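Local coordinates for protein serpin-12 (Manduca sexta, PDB 6CJ7) that probably inhibits serine proteases through the serpin mechanism and controls the prophenoloxidase activation system in larval hemolymph, at residues Gly56-Glu61 and Gln299-Asn304; Ser259-Pro264 and Ile362-Arg367; Ala29-Gly34 and Leu287-Val292; Ser202-Arg207 and Ile326-Gly331; Pro109-Ile114 and Ser121-Thr126. All coordinates share one frame; numbering follows the deposited sequence.

Contact 1: Gly56-Glu61 and Gln299-Asn304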
# COMPACT_ATOMS: atom_id res chain seq x y z
N GLY A 56 -11.65 -19.19 16.83
CA GLY A 56 -12.91 -18.73 17.40
C GLY A 56 -13.43 -17.48 16.73
O GLY A 56 -13.40 -17.34 15.50
N ASN A 57 -13.91 -16.54 17.55
CA ASN A 57 -14.52 -15.33 17.01
C ASN A 57 -13.51 -14.46 16.26
O ASN A 57 -13.87 -13.77 15.30
CB ASN A 57 -15.19 -14.51 18.11
CG ASN A 57 -15.81 -13.22 17.60
OD1 ASN A 57 -15.43 -12.13 18.02
ND2 ASN A 57 -16.74 -13.35 16.66
N THR A 58 -12.24 -14.46 16.69
CA THR A 58 -11.22 -13.68 15.98
C THR A 58 -10.99 -14.22 14.58
O THR A 58 -10.87 -13.46 13.61
CB THR A 58 -9.92 -13.68 16.78
OG1 THR A 58 -10.20 -13.18 18.10
CG2 THR A 58 -8.85 -12.79 16.12
N LEU A 59 -10.89 -15.54 14.45
CA LEU A 59 -10.75 -16.16 13.14
C LEU A 59 -11.95 -15.85 12.26
O LEU A 59 -11.81 -15.56 11.06
CB LEU A 59 -10.57 -17.67 13.30
CG LEU A 59 -10.49 -18.55 12.05
CD1 LEU A 59 -9.28 -18.17 11.17
CD2 LEU A 59 -10.43 -20.01 12.46
N ASP A 60 -13.16 -15.89 12.84
CA ASP A 60 -14.38 -15.61 12.09
C ASP A 60 -14.37 -14.19 11.54
O ASP A 60 -14.65 -13.97 10.36
CB ASP A 60 -15.60 -15.85 13.00
CG ASP A 60 -16.91 -15.43 12.34
OD1 ASP A 60 -17.35 -16.10 11.38
OD2 ASP A 60 -17.51 -14.43 12.79
N GLU A 61 -14.02 -13.21 12.40
CA GLU A 61 -13.95 -11.82 11.96
C GLU A 61 -12.95 -11.64 10.83
O GLU A 61 -13.24 -10.95 9.84
CB GLU A 61 -13.56 -10.91 13.14
CG GLU A 61 -14.70 -10.61 14.10
CD GLU A 61 -14.40 -9.49 15.10
OE1 GLU A 61 -13.24 -9.03 15.19
OE2 GLU A 61 -15.34 -9.07 15.81
N GLN A 299 -9.85 -10.26 24.61
CA GLN A 299 -10.54 -11.47 24.18
C GLN A 299 -10.02 -11.99 22.85
O GLN A 299 -10.58 -12.95 22.31
CB GLN A 299 -12.05 -11.22 24.08
CG GLN A 299 -12.74 -11.04 25.42
CD GLN A 299 -12.36 -9.74 26.10
OE1 GLN A 299 -12.42 -8.68 25.48
NE2 GLN A 299 -11.94 -9.83 27.35
N ALA A 300 -8.98 -11.37 22.29
CA ALA A 300 -8.40 -11.84 21.05
C ALA A 300 -7.98 -13.30 21.17
O ALA A 300 -7.36 -13.70 22.16
CB ALA A 300 -7.18 -11.00 20.66
N GLU A 301 -8.31 -14.08 20.15
CA GLU A 301 -8.02 -15.51 20.10
C GLU A 301 -6.90 -15.73 19.10
O GLU A 301 -7.13 -16.04 17.93
CB GLU A 301 -9.27 -16.31 19.74
CG GLU A 301 -10.33 -16.26 20.80
CD GLU A 301 -9.94 -17.09 22.01
OE1 GLU A 301 -9.20 -18.08 21.85
OE2 GLU A 301 -10.37 -16.76 23.13
N LEU A 302 -5.66 -15.54 19.57
CA LEU A 302 -4.45 -15.67 18.77
C LEU A 302 -3.49 -16.65 19.42
O LEU A 302 -2.27 -16.48 19.34
CB LEU A 302 -3.80 -14.30 18.56
CG LEU A 302 -4.67 -13.31 17.80
CD1 LEU A 302 -4.18 -11.87 17.99
CD2 LEU A 302 -4.71 -13.70 16.30
N TYR A 303 -4.03 -17.68 20.07
CA TYR A 303 -3.19 -18.61 20.82
C TYR A 303 -2.25 -19.40 19.93
O TYR A 303 -1.20 -19.87 20.40
CB TYR A 303 -4.08 -19.56 21.63
CG TYR A 303 -3.33 -20.31 22.69
CD1 TYR A 303 -2.96 -19.68 23.88
CD2 TYR A 303 -2.97 -21.65 22.51
CE1 TYR A 303 -2.27 -20.36 24.87
CE2 TYR A 303 -2.26 -22.33 23.49
CZ TYR A 303 -1.92 -21.69 24.66
OH TYR A 303 -1.22 -22.35 25.64
N ASN A 304 -2.57 -19.57 18.65
CA ASN A 304 -1.68 -20.29 17.74
C ASN A 304 -0.64 -19.37 17.11
O ASN A 304 0.09 -19.80 16.21
CB ASN A 304 -2.46 -21.01 16.66
CG ASN A 304 -3.19 -22.22 17.18
OD1 ASN A 304 -4.31 -22.51 16.74
ND2 ASN A 304 -2.58 -22.94 18.11
O HOH W 1 -12.26 -13.36 19.76
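Thr-58, in the first turn of helix 56-66, lays its hydroxyl and methyl against the backbone bend around Glu-301. Its OG1 takes a nearly straight hydrogen bond from Glu-301 N (2.9 Å, N-H...O angle 160°). With chi1 at -56° the hydroxyl turns back beside the helix backbone N and faces the loop 299-304, while CG2 stands anti to that N and comes to 4.2 Å from Leu-302 CD2. The side chain of Glu-301 runs across that of Thr-58 at about a right angle, its CB 3.7 Å from Thr-58 OG1. Water 1 widens the grip: it lies 2.7 Å from Thr-58 OG1 and donates to Gln-299 O. Ser-294 OG adds a weak bond to OG1, and Glu-301 also shares a backbone bond with Ala-55. Threonine suits this buried place because it offers a polar and an apolar branch at once. A valine here would probably leave Glu-301 N without its acceptor and water 1 without one of its partners. A single hydroxyl thus holds the loop at two points, directly at Glu-301 N and through water at Gln-299 O, with the methyl packed beside them.

Contact 2: Ser259-Pro264 and Ile362-Arg367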
# COMPACT_ATOMS: atom_id res chain seq x y z
N SER A 259 -9.37 -4.06 -15.74
CA SER A 259 -9.75 -3.94 -17.14
C SER A 259 -8.96 -2.87 -17.88
O SER A 259 -8.84 -2.93 -19.11
CB SER A 259 -11.24 -3.64 -17.27
OG SER A 259 -11.50 -2.25 -17.12
N PHE A 260 -8.42 -1.87 -17.16
CA PHE A 260 -7.67 -0.81 -17.82
C PHE A 260 -6.41 -1.35 -18.49
O PHE A 260 -5.92 -0.75 -19.45
CB PHE A 260 -7.30 0.28 -16.81
CG PHE A 260 -8.49 1.01 -16.23
CD1 PHE A 260 -9.70 1.05 -16.91
CD2 PHE A 260 -8.39 1.66 -15.02
CE1 PHE A 260 -10.79 1.73 -16.37
CE2 PHE A 260 -9.47 2.33 -14.47
CZ PHE A 260 -10.67 2.37 -15.15
N LEU A 261 -5.88 -2.48 -18.01
CA LEU A 261 -4.73 -3.10 -18.65
C LEU A 261 -5.07 -3.69 -20.01
O LEU A 261 -4.15 -4.06 -20.76
CB LEU A 261 -4.13 -4.18 -17.74
CG LEU A 261 -3.39 -3.77 -16.46
CD1 LEU A 261 -2.49 -2.56 -16.70
CD2 LEU A 261 -4.34 -3.48 -15.30
N ASP A 262 -6.35 -3.78 -20.36
CA ASP A 262 -6.77 -4.26 -21.67
C ASP A 262 -7.13 -3.13 -22.63
O ASP A 262 -7.55 -3.40 -23.75
CB ASP A 262 -7.97 -5.20 -21.52
CG ASP A 262 -7.64 -6.43 -20.71
OD1 ASP A 262 -6.50 -6.92 -20.82
OD2 ASP A 262 -8.53 -6.91 -19.96
N LEU A 263 -6.96 -1.88 -22.21
CA LEU A 263 -7.27 -0.76 -23.08
C LEU A 263 -6.31 -0.74 -24.27
O LEU A 263 -5.12 -1.05 -24.11
CB LEU A 263 -7.17 0.56 -22.31
CG LEU A 263 -8.27 0.86 -21.31
CD1 LEU A 263 -7.86 2.03 -20.43
CD2 LEU A 263 -9.57 1.16 -22.05
N PRO A 264 -6.79 -0.39 -25.46
CA PRO A 264 -5.90 -0.34 -26.61
C PRO A 264 -4.96 0.84 -26.50
O PRO A 264 -5.27 1.84 -25.83
CB PRO A 264 -6.86 -0.18 -27.80
CG PRO A 264 -8.00 0.59 -27.22
CD PRO A 264 -8.14 0.09 -25.79
N ILE A 362 -2.40 4.45 -8.94
CA ILE A 362 -2.43 3.08 -8.44
C ILE A 362 -1.20 2.38 -8.99
O ILE A 362 -0.99 2.37 -10.21
CB ILE A 362 -3.71 2.35 -8.86
CG1 ILE A 362 -4.93 3.05 -8.25
CG2 ILE A 362 -3.67 0.88 -8.41
CD1 ILE A 362 -6.25 2.48 -8.69
N LEU A 363 -0.38 1.83 -8.11
CA LEU A 363 0.73 1.00 -8.53
C LEU A 363 0.23 -0.43 -8.63
O LEU A 363 -0.25 -1.00 -7.64
CB LEU A 363 1.91 1.10 -7.57
CG LEU A 363 3.10 0.24 -8.03
CD1 LEU A 363 3.78 0.88 -9.25
CD2 LEU A 363 4.08 0.01 -6.88
N TRP A 364 0.31 -1.00 -9.84
CA TRP A 364 -0.31 -2.28 -10.15
C TRP A 364 0.78 -3.32 -10.39
O TRP A 364 1.74 -3.05 -11.13
CB TRP A 364 -1.20 -2.13 -11.39
CG TRP A 364 -2.11 -3.29 -11.67
CD1 TRP A 364 -1.94 -4.28 -12.61
CD2 TRP A 364 -3.37 -3.54 -11.05
NE1 TRP A 364 -3.01 -5.14 -12.58
CE2 TRP A 364 -3.90 -4.71 -11.64
CE3 TRP A 364 -4.11 -2.89 -10.05
CZ2 TRP A 364 -5.14 -5.24 -11.25
CZ3 TRP A 364 -5.33 -3.43 -9.67
CH2 TRP A 364 -5.83 -4.58 -10.26
N ASP A 365 0.65 -4.48 -9.75
CA ASP A 365 1.48 -5.64 -10.06
C ASP A 365 0.87 -6.34 -11.26
O ASP A 365 -0.24 -6.89 -11.18
CB ASP A 365 1.59 -6.54 -8.83
CG ASP A 365 2.62 -7.66 -9.01
OD1 ASP A 365 2.59 -8.36 -10.06
OD2 ASP A 365 3.47 -7.83 -8.12
N ASN A 366 1.56 -6.27 -12.42
CA ASN A 366 0.99 -6.77 -13.67
C ASN A 366 0.96 -8.29 -13.74
O ASN A 366 0.27 -8.85 -14.61
CB ASN A 366 1.80 -6.25 -14.85
CG ASN A 366 1.65 -4.77 -15.04
OD1 ASN A 366 0.63 -4.20 -14.66
ND2 ASN A 366 2.65 -4.13 -15.64
N ARG A 367 1.73 -8.97 -12.91
CA ARG A 367 1.74 -10.43 -12.95
C ARG A 367 0.70 -11.01 -11.99
O ARG A 367 0.05 -12.00 -12.31
CB ARG A 367 3.13 -10.97 -12.61
CG ARG A 367 3.18 -12.53 -12.52
CD ARG A 367 3.58 -13.11 -13.80
NE ARG A 367 3.60 -14.59 -13.85
CZ ARG A 367 4.67 -15.32 -14.14
NH1 ARG A 367 5.83 -14.71 -14.38
NH2 ARG A 367 4.58 -16.63 -14.18
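Leu-261 rides over one face of the Trp-364 indole, on its five-membered ring. The methyl CD2 stands 3.4 Å above the ring plane, displaced toward the rim. Its line to the centroid of that ring is 25° from the normal, a CH-pi contact. Trp-364 NE1 is the ring atom closest to it, 3.5 Å from Leu-261 CD2, and Trp-364 CD1 lies 3.7 Å from Leu-261 CD2. The indole swings out from strand 359-365 because its CG is anti to the backbone N (chi1 -168°), which carries the ring toward the type I turn from Phe-260 to Leu-263 that follows helix 254-260.

Asn-366 meets the same indole quite differently, with OD1 at the edge and in the ring plane. Its amide is held from outside, OD1 by Ser-233 OG and ND2 by bonding to Asn-230 O, and the second methyl of the leucine, CD1, lies 4.1 Å from Asn-366 OD1. Val-257, Ala-258, Ile-235 and Pro-371 also pack on the tryptophan. Just beyond it the strand closes in an Asx turn, Arg-367 N giving a bond to Asp-365 OD1, which also pairs with Arg-87. A branched aliphatic residue fits over a flat ring, and a bonded amide suits its rim; the turn residue Leu-261 is therefore seated on the tryptophan by dispersion, with polar bonds confined to the margin.

Contact 3: Ala29-Gly34 and Leu287-Val292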
# COMPACT_ATOMS: atom_id res chain seq x y z
N ALA A 29 -10.10 7.33 3.22
CA ALA A 29 -10.27 8.48 2.34
C ALA A 29 -11.53 9.28 2.66
O ALA A 29 -11.56 10.49 2.44
CB ALA A 29 -10.29 8.01 0.89
N THR A 30 -12.58 8.64 3.18
CA THR A 30 -13.79 9.38 3.51
C THR A 30 -13.66 10.19 4.79
O THR A 30 -14.50 11.05 5.05
CB THR A 30 -14.99 8.44 3.66
OG1 THR A 30 -14.86 7.68 4.88
CG2 THR A 30 -15.10 7.50 2.48
N GLU A 31 -12.63 9.93 5.60
CA GLU A 31 -12.53 10.52 6.93
C GLU A 31 -11.54 11.67 7.03
O GLU A 31 -11.49 12.34 8.07
CB GLU A 31 -12.12 9.45 7.95
CG GLU A 31 -13.12 8.34 8.11
CD GLU A 31 -12.55 7.18 8.88
OE1 GLU A 31 -11.44 7.32 9.43
OE2 GLU A 31 -13.20 6.12 8.92
N GLN A 32 -10.74 11.91 5.99
CA GLN A 32 -9.79 13.01 6.01
C GLN A 32 -9.58 13.48 4.58
O GLN A 32 -9.80 12.73 3.63
CB GLN A 32 -8.47 12.58 6.65
CG GLN A 32 -7.84 11.37 5.98
CD GLN A 32 -6.61 10.84 6.71
OE1 GLN A 32 -5.48 11.15 6.34
NE2 GLN A 32 -6.84 10.04 7.74
N SER A 33 -9.20 14.74 4.44
CA SER A 33 -8.81 15.28 3.16
C SER A 33 -7.29 15.23 3.05
O SER A 33 -6.59 14.70 3.92
CB SER A 33 -9.33 16.71 3.00
OG SER A 33 -8.85 17.53 4.04
N GLY A 34 -6.76 15.78 1.97
CA GLY A 34 -5.33 15.82 1.80
C GLY A 34 -4.79 14.60 1.10
O GLY A 34 -5.50 13.64 0.79
N LEU A 287 -9.19 -0.26 11.57
CA LEU A 287 -9.50 -1.68 11.71
C LEU A 287 -10.65 -1.90 12.69
O LEU A 287 -11.47 -2.80 12.49
CB LEU A 287 -8.26 -2.48 12.12
CG LEU A 287 -7.16 -2.52 11.04
CD1 LEU A 287 -5.97 -3.36 11.50
CD2 LEU A 287 -7.72 -3.05 9.75
N ASN A 288 -10.77 -1.04 13.71
CA ASN A 288 -11.92 -1.11 14.60
C ASN A 288 -13.23 -0.81 13.88
O ASN A 288 -14.29 -1.24 14.34
CB ASN A 288 -11.75 -0.14 15.77
CG ASN A 288 -10.95 -0.73 16.93
OD1 ASN A 288 -10.96 -1.94 17.16
ND2 ASN A 288 -10.29 0.13 17.70
N LYS A 289 -13.19 -0.06 12.77
CA LYS A 289 -14.37 0.23 11.98
C LYS A 289 -14.66 -0.82 10.92
O LYS A 289 -15.79 -0.87 10.41
CB LYS A 289 -14.20 1.59 11.26
CG LYS A 289 -14.19 2.80 12.16
CD LYS A 289 -14.06 4.07 11.32
CE LYS A 289 -14.68 5.26 12.03
NZ LYS A 289 -14.57 6.50 11.21
N MET A 290 -13.68 -1.66 10.58
CA MET A 290 -13.78 -2.57 9.44
C MET A 290 -14.06 -4.01 9.86
O MET A 290 -13.79 -4.93 9.08
CB MET A 290 -12.51 -2.51 8.60
CG MET A 290 -12.17 -1.15 8.02
SD MET A 290 -13.41 -0.52 6.89
CE MET A 290 -13.33 -1.77 5.60
N GLY A 291 -14.53 -4.22 11.08
CA GLY A 291 -15.03 -5.52 11.49
C GLY A 291 -14.02 -6.48 12.07
O GLY A 291 -14.33 -7.67 12.19
N VAL A 292 -12.83 -6.01 12.44
CA VAL A 292 -11.84 -6.92 13.01
C VAL A 292 -11.39 -6.41 14.37
O VAL A 292 -10.24 -6.61 14.78
CB VAL A 292 -10.64 -7.13 12.07
CG1 VAL A 292 -11.08 -7.84 10.79
CG2 VAL A 292 -9.98 -5.81 11.72
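The two backbones stay well apart, with 11.6 Å between Glu-31 CA and Lys-289 CA at their closest. Each segment runs from the end region of a helix, 19-31 or 284-289, into loop; Gly-291, at a positive phi of 89°, takes a backbone shape that a residue with a CB would fit poorly. Only two long side chains bridge the distance, coming from opposite directions, both extended beyond CG.

They meet in a salt bridge, Lys-289 NZ lying 2.7 Å from Glu-31 OE2. The ammonium comes from above the carboxylate, 80° out of its plane. Lys-289 CD also comes within 3.3 Å of Glu-31 OE2, so the end of the extended chain lies close to that oxygen. Gln-27 NE2, one helical turn back, also donates to Glu-31 OE2 and helps fix the carboxylate. Nearby, Met-290 packs on Phe-20, Asn-23 and Gln-27, and Arg-376 gathers the carbonyl oxygens of Ala-29, Gln-32 and Gly-34. The length of a lysine suits the wide gap. Both partners are exposed to solvent, and the arrangement is that of a surface salt bridge linking the C-terminal ends of two helices in the serpin's helical layer.

Contact 4: Ser202-Arg207 and Ile326-Gly331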
# COMPACT_ATOMS: atom_id res chain seq x y z
N SER A 202 6.35 20.42 -10.71
CA SER A 202 7.21 19.97 -11.80
C SER A 202 6.50 18.89 -12.61
O SER A 202 6.36 17.75 -12.15
CB SER A 202 8.54 19.44 -11.26
OG SER A 202 9.31 20.49 -10.71
N PHE A 203 6.07 19.23 -13.81
CA PHE A 203 5.33 18.31 -14.67
C PHE A 203 6.29 17.65 -15.65
O PHE A 203 6.89 18.32 -16.50
CB PHE A 203 4.21 19.04 -15.40
CG PHE A 203 3.08 19.44 -14.52
CD1 PHE A 203 3.10 20.65 -13.84
CD2 PHE A 203 1.99 18.61 -14.35
CE1 PHE A 203 2.05 21.03 -13.03
CE2 PHE A 203 0.94 18.98 -13.55
CZ PHE A 203 0.97 20.20 -12.88
N MET A 204 6.43 16.34 -15.52
CA MET A 204 7.10 15.55 -16.55
C MET A 204 6.20 15.47 -17.77
O MET A 204 4.97 15.42 -17.66
CB MET A 204 7.37 14.15 -16.00
CG MET A 204 8.07 14.20 -14.69
SD MET A 204 8.53 12.54 -14.14
CE MET A 204 6.88 11.86 -13.85
N GLN A 205 6.81 15.46 -18.96
CA GLN A 205 6.02 15.52 -20.18
C GLN A 205 6.56 14.53 -21.21
O GLN A 205 7.77 14.38 -21.36
CB GLN A 205 6.03 16.93 -20.79
CG GLN A 205 5.50 18.01 -19.90
CD GLN A 205 5.67 19.37 -20.53
OE1 GLN A 205 5.46 20.40 -19.89
NE2 GLN A 205 6.05 19.38 -21.80
N THR A 206 5.64 13.87 -21.91
CA THR A 206 5.99 13.04 -23.06
C THR A 206 4.75 12.86 -23.91
O THR A 206 3.63 13.14 -23.49
CB THR A 206 6.55 11.66 -22.64
OG1 THR A 206 7.17 11.04 -23.78
CG2 THR A 206 5.43 10.75 -22.14
N ARG A 207 4.97 12.39 -25.15
CA ARG A 207 3.88 12.02 -26.04
C ARG A 207 4.24 10.68 -26.66
O ARG A 207 5.18 10.59 -27.46
CB ARG A 207 3.64 13.08 -27.11
CG ARG A 207 2.51 12.69 -28.05
CD ARG A 207 2.20 13.79 -29.03
NE ARG A 207 1.35 13.32 -30.11
CZ ARG A 207 0.92 14.08 -31.11
NH1 ARG A 207 1.26 15.36 -31.16
NH2 ARG A 207 0.15 13.56 -32.05
N ILE A 326 8.04 8.91 -7.79
CA ILE A 326 8.21 8.83 -9.23
C ILE A 326 9.09 9.98 -9.71
O ILE A 326 9.10 11.07 -9.11
CB ILE A 326 6.86 8.83 -10.00
CG1 ILE A 326 6.13 10.16 -9.92
CG2 ILE A 326 5.96 7.68 -9.52
CD1 ILE A 326 5.00 10.22 -10.92
N ASP A 327 9.84 9.73 -10.78
CA ASP A 327 10.60 10.79 -11.45
C ASP A 327 10.77 10.39 -12.91
O ASP A 327 10.07 9.50 -13.40
CB ASP A 327 11.93 11.08 -10.71
CG ASP A 327 12.91 9.92 -10.73
OD1 ASP A 327 12.81 9.00 -11.57
OD2 ASP A 327 13.83 9.94 -9.88
N GLU A 328 11.69 11.05 -13.61
CA GLU A 328 11.78 10.90 -15.06
C GLU A 328 12.44 9.61 -15.52
O GLU A 328 12.34 9.27 -16.71
CB GLU A 328 12.56 12.06 -15.69
CG GLU A 328 11.92 13.44 -15.59
CD GLU A 328 12.32 14.20 -14.33
OE1 GLU A 328 12.14 15.44 -14.33
OE2 GLU A 328 12.77 13.61 -13.33
N ARG A 329 13.15 8.91 -14.65
CA ARG A 329 14.14 7.95 -15.13
C ARG A 329 13.49 6.72 -15.77
O ARG A 329 12.50 6.18 -15.26
CB ARG A 329 15.06 7.53 -13.98
CG ARG A 329 16.39 7.00 -14.48
CD ARG A 329 17.38 6.68 -13.37
NE ARG A 329 18.58 6.05 -13.93
CZ ARG A 329 18.93 4.79 -13.71
NH1 ARG A 329 18.19 4.02 -12.92
NH2 ARG A 329 20.03 4.31 -14.27
N GLY A 330 14.07 6.29 -16.89
CA GLY A 330 13.56 5.14 -17.63
C GLY A 330 14.68 4.34 -18.26
O GLY A 330 15.85 4.73 -18.23
N GLY A 331 14.29 3.21 -18.85
CA GLY A 331 15.24 2.34 -19.54
C GLY A 331 15.53 2.73 -20.97
O GLY A 331 15.44 3.90 -21.34
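Asp-327 OD1 is gripped by two groups, the ammonium of Lys-174 in a salt bridge and the backbone Arg-329 N, 3.1 Å away, while the main chain of Asp-327 packs against Met-204. The bond from Arg-329 N is almost straight (171°), arrives from above the carboxylate plane, and closes an Asx turn. In the serpin fold this is the start of the reactive-centre loop: strand 317-326 ends here, and the chain beyond Gly-331 is unresolved for the next fifteen residues, consistent with a mobile loop.

Glu-328 is buried, yet both its oxygens are satisfied, OE2 by a salt bridge with Lys-274 and OE1 by Thr-186 OG1. A glutamate paired with a lysine at this proximal hinge is a familiar serpin feature, and the pair probably steadies the point from which the loop departs. Glu-328 CG lies 3.8 Å from Met-204 SD; beyond it, the bend at chi2 turns the carboxylate.

Met-204, on strand 198-215, fills the space between these groups. Its chain is extended as far as SD and then bends (chi3 -67°), bringing CE to Ile-326 CD1, at 3.8 Å. A long, flexible, unbranched side chain suits a place bounded by a hydrophobic tip on one hand and peptide groups on the other. Phe-181 packs on both Met-204 and Glu-328, and Asp-327 O accepts from Trp-177 NE1. The sulfur itself sits almost straight above the peptide carbonyl, with Met-204 SD 3.3 Å from Asp-327 C.

Contact 5: Pro109-Ile114 and Ser121-Thr126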
# COMPACT_ATOMS: atom_id res chain seq x y z
N PRO A 109 6.14 -21.97 16.79
CA PRO A 109 7.08 -22.20 15.68
C PRO A 109 6.40 -22.41 14.34
O PRO A 109 6.97 -22.05 13.30
CB PRO A 109 7.84 -23.46 16.12
CG PRO A 109 7.63 -23.53 17.61
CD PRO A 109 6.26 -22.99 17.84
N GLN A 110 5.19 -22.98 14.34
CA GLN A 110 4.47 -23.19 13.09
C GLN A 110 4.00 -21.87 12.49
O GLN A 110 4.08 -21.67 11.28
CB GLN A 110 3.28 -24.13 13.32
CG GLN A 110 2.38 -24.35 12.12
CD GLN A 110 1.35 -25.45 12.36
OE1 GLN A 110 0.57 -25.39 13.30
NE2 GLN A 110 1.35 -26.46 11.49
N PHE A 111 3.50 -20.95 13.34
CA PHE A 111 3.18 -19.62 12.85
C PHE A 111 4.42 -18.95 12.26
O PHE A 111 4.36 -18.34 11.18
CB PHE A 111 2.61 -18.77 13.99
CG PHE A 111 2.14 -17.40 13.57
CD1 PHE A 111 3.03 -16.35 13.42
CD2 PHE A 111 0.79 -17.16 13.33
CE1 PHE A 111 2.60 -15.09 13.04
CE2 PHE A 111 0.35 -15.89 12.95
CZ PHE A 111 1.26 -14.86 12.80
N LYS A 112 5.55 -19.07 12.95
CA LYS A 112 6.78 -18.49 12.42
C LYS A 112 7.15 -19.09 11.07
O LYS A 112 7.54 -18.36 10.16
CB LYS A 112 7.91 -18.66 13.43
CG LYS A 112 9.26 -18.15 12.92
CD LYS A 112 10.37 -18.47 13.89
CE LYS A 112 11.73 -18.03 13.37
NZ LYS A 112 11.94 -16.57 13.48
N ARG A 113 7.00 -20.41 10.92
CA ARG A 113 7.32 -21.04 9.64
C ARG A 113 6.45 -20.49 8.52
O ARG A 113 6.95 -20.18 7.43
CB ARG A 113 7.15 -22.56 9.73
CG ARG A 113 8.38 -23.31 10.22
CD ARG A 113 8.15 -24.83 10.26
NE ARG A 113 8.11 -25.29 11.64
CZ ARG A 113 7.03 -25.77 12.25
NH1 ARG A 113 7.11 -26.13 13.51
NH2 ARG A 113 5.88 -25.88 11.60
N ILE A 114 5.15 -20.35 8.76
CA ILE A 114 4.25 -19.83 7.74
C ILE A 114 4.58 -18.37 7.44
O ILE A 114 4.52 -17.94 6.28
CB ILE A 114 2.78 -20.00 8.18
CG1 ILE A 114 2.47 -21.48 8.41
CG2 ILE A 114 1.83 -19.43 7.15
CD1 ILE A 114 1.17 -21.70 9.16
N SER A 121 7.50 -12.55 5.99
CA SER A 121 7.36 -11.90 7.29
C SER A 121 8.10 -12.76 8.30
O SER A 121 8.92 -13.61 7.94
CB SER A 121 5.88 -11.69 7.62
OG SER A 121 5.71 -10.90 8.79
N ASP A 122 7.83 -12.53 9.59
CA ASP A 122 8.53 -13.27 10.63
C ASP A 122 7.76 -13.10 11.93
O ASP A 122 6.84 -12.29 12.03
CB ASP A 122 9.97 -12.78 10.79
CG ASP A 122 10.92 -13.87 11.21
OD1 ASP A 122 10.47 -14.93 11.70
OD2 ASP A 122 12.15 -13.65 11.06
N LEU A 123 8.13 -13.91 12.91
CA LEU A 123 7.65 -13.75 14.28
C LEU A 123 8.89 -13.58 15.16
O LEU A 123 9.69 -14.51 15.29
CB LEU A 123 6.81 -14.96 14.70
CG LEU A 123 6.09 -14.91 16.05
CD1 LEU A 123 5.26 -13.66 16.20
CD2 LEU A 123 5.20 -16.14 16.20
N THR A 124 9.03 -12.40 15.75
CA THR A 124 10.31 -11.96 16.33
C THR A 124 10.16 -11.66 17.82
O THR A 124 9.45 -10.71 18.19
CB THR A 124 10.82 -10.72 15.59
OG1 THR A 124 11.01 -11.03 14.20
CG2 THR A 124 12.16 -10.26 16.18
N PRO A 125 10.80 -12.43 18.70
CA PRO A 125 10.73 -12.10 20.13
C PRO A 125 11.37 -10.75 20.41
O PRO A 125 12.41 -10.40 19.85
CB PRO A 125 11.52 -13.24 20.80
CG PRO A 125 11.59 -14.32 19.78
CD PRO A 125 11.57 -13.65 18.44
N THR A 126 10.71 -9.97 21.27
CA THR A 126 11.08 -8.58 21.52
C THR A 126 10.86 -8.25 22.99
O THR A 126 9.80 -8.54 23.54
CB THR A 126 10.25 -7.64 20.64
OG1 THR A 126 10.45 -7.98 19.27
CG2 THR A 126 10.65 -6.18 20.87
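Lys-112 and Asp-122 supply the charged part of this contact, their side chains lying side by side and pointing the same way. In their salt bridge Lys-112 NZ is 2.8 Å from Asp-122 OD1, which it meets on the syn side, 21° out of the carboxylate plane. The straight part of the lysine chain lays its methylenes beside the aspartate, CG coming within 3.6 Å of Asp-122 OD1. A turn at chi4 (76°) then brings NZ to that oxygen.

A second hydrogen bond uses the same oxygen: Leu-123 N reaches Asp-122 OD1 on the anti side, also at 2.8 Å but bent (138°). Both donors approach from one face of the plane, and together they fix the rotation of the carboxylate. An asparagine in place of Asp-122 would probably lose the charge that pairs with Lys-112, leaving the ammonium with a weaker mate.

The apolar part joins Phe-111 to Leu-123. The two side chains cross at about a right angle, with Phe-111 CD1 3.5 Å from Leu-123 CD2, and Lys-112 CB backs them at 4.1 Å from Leu-123 CB. Large hydrophobic residues suit the inward side, as a long cationic one suits the partly exposed side.

After helix 109-118 the chain turns back past the helix at Asp-122 and Leu-123, then leaves it as strand 123-126, which pairs in parallel with strand 92-102 through Val-99 and Leu-101. Leu-123 packs on Val-99, Leu-107 and Leu-305, while Phe-111 reaches Leu-305 and Met-49, so the pair joins helix 109-118 to strand 123-126, Leu-305 and helix 40-51.

Contact 5 is local, whereas contacts 1 to 4 each join parts about 100 to 250 residues apart, their segments alternating along the sequence. Contact 5 closes before contacts 2 and 4 open and lies within the spans bridged by contacts 1 and 3. Contacts 1 and 5, centres about 17 Å apart, touch through Asn-304 O and Phe-111 CB; contact 1 also meets contact 3, where Glu-61 packs on Gly-291 and Val-292. Contacts 1 and 4 have centres about 47 Å apart, on opposite sides of the chain's centre; contacts 2 and 4, about 19 Å. Contact 4 lies where the reactive-centre loop leaves the sheet, while contacts 1, 3 and 5 tie helices and loops together away from it.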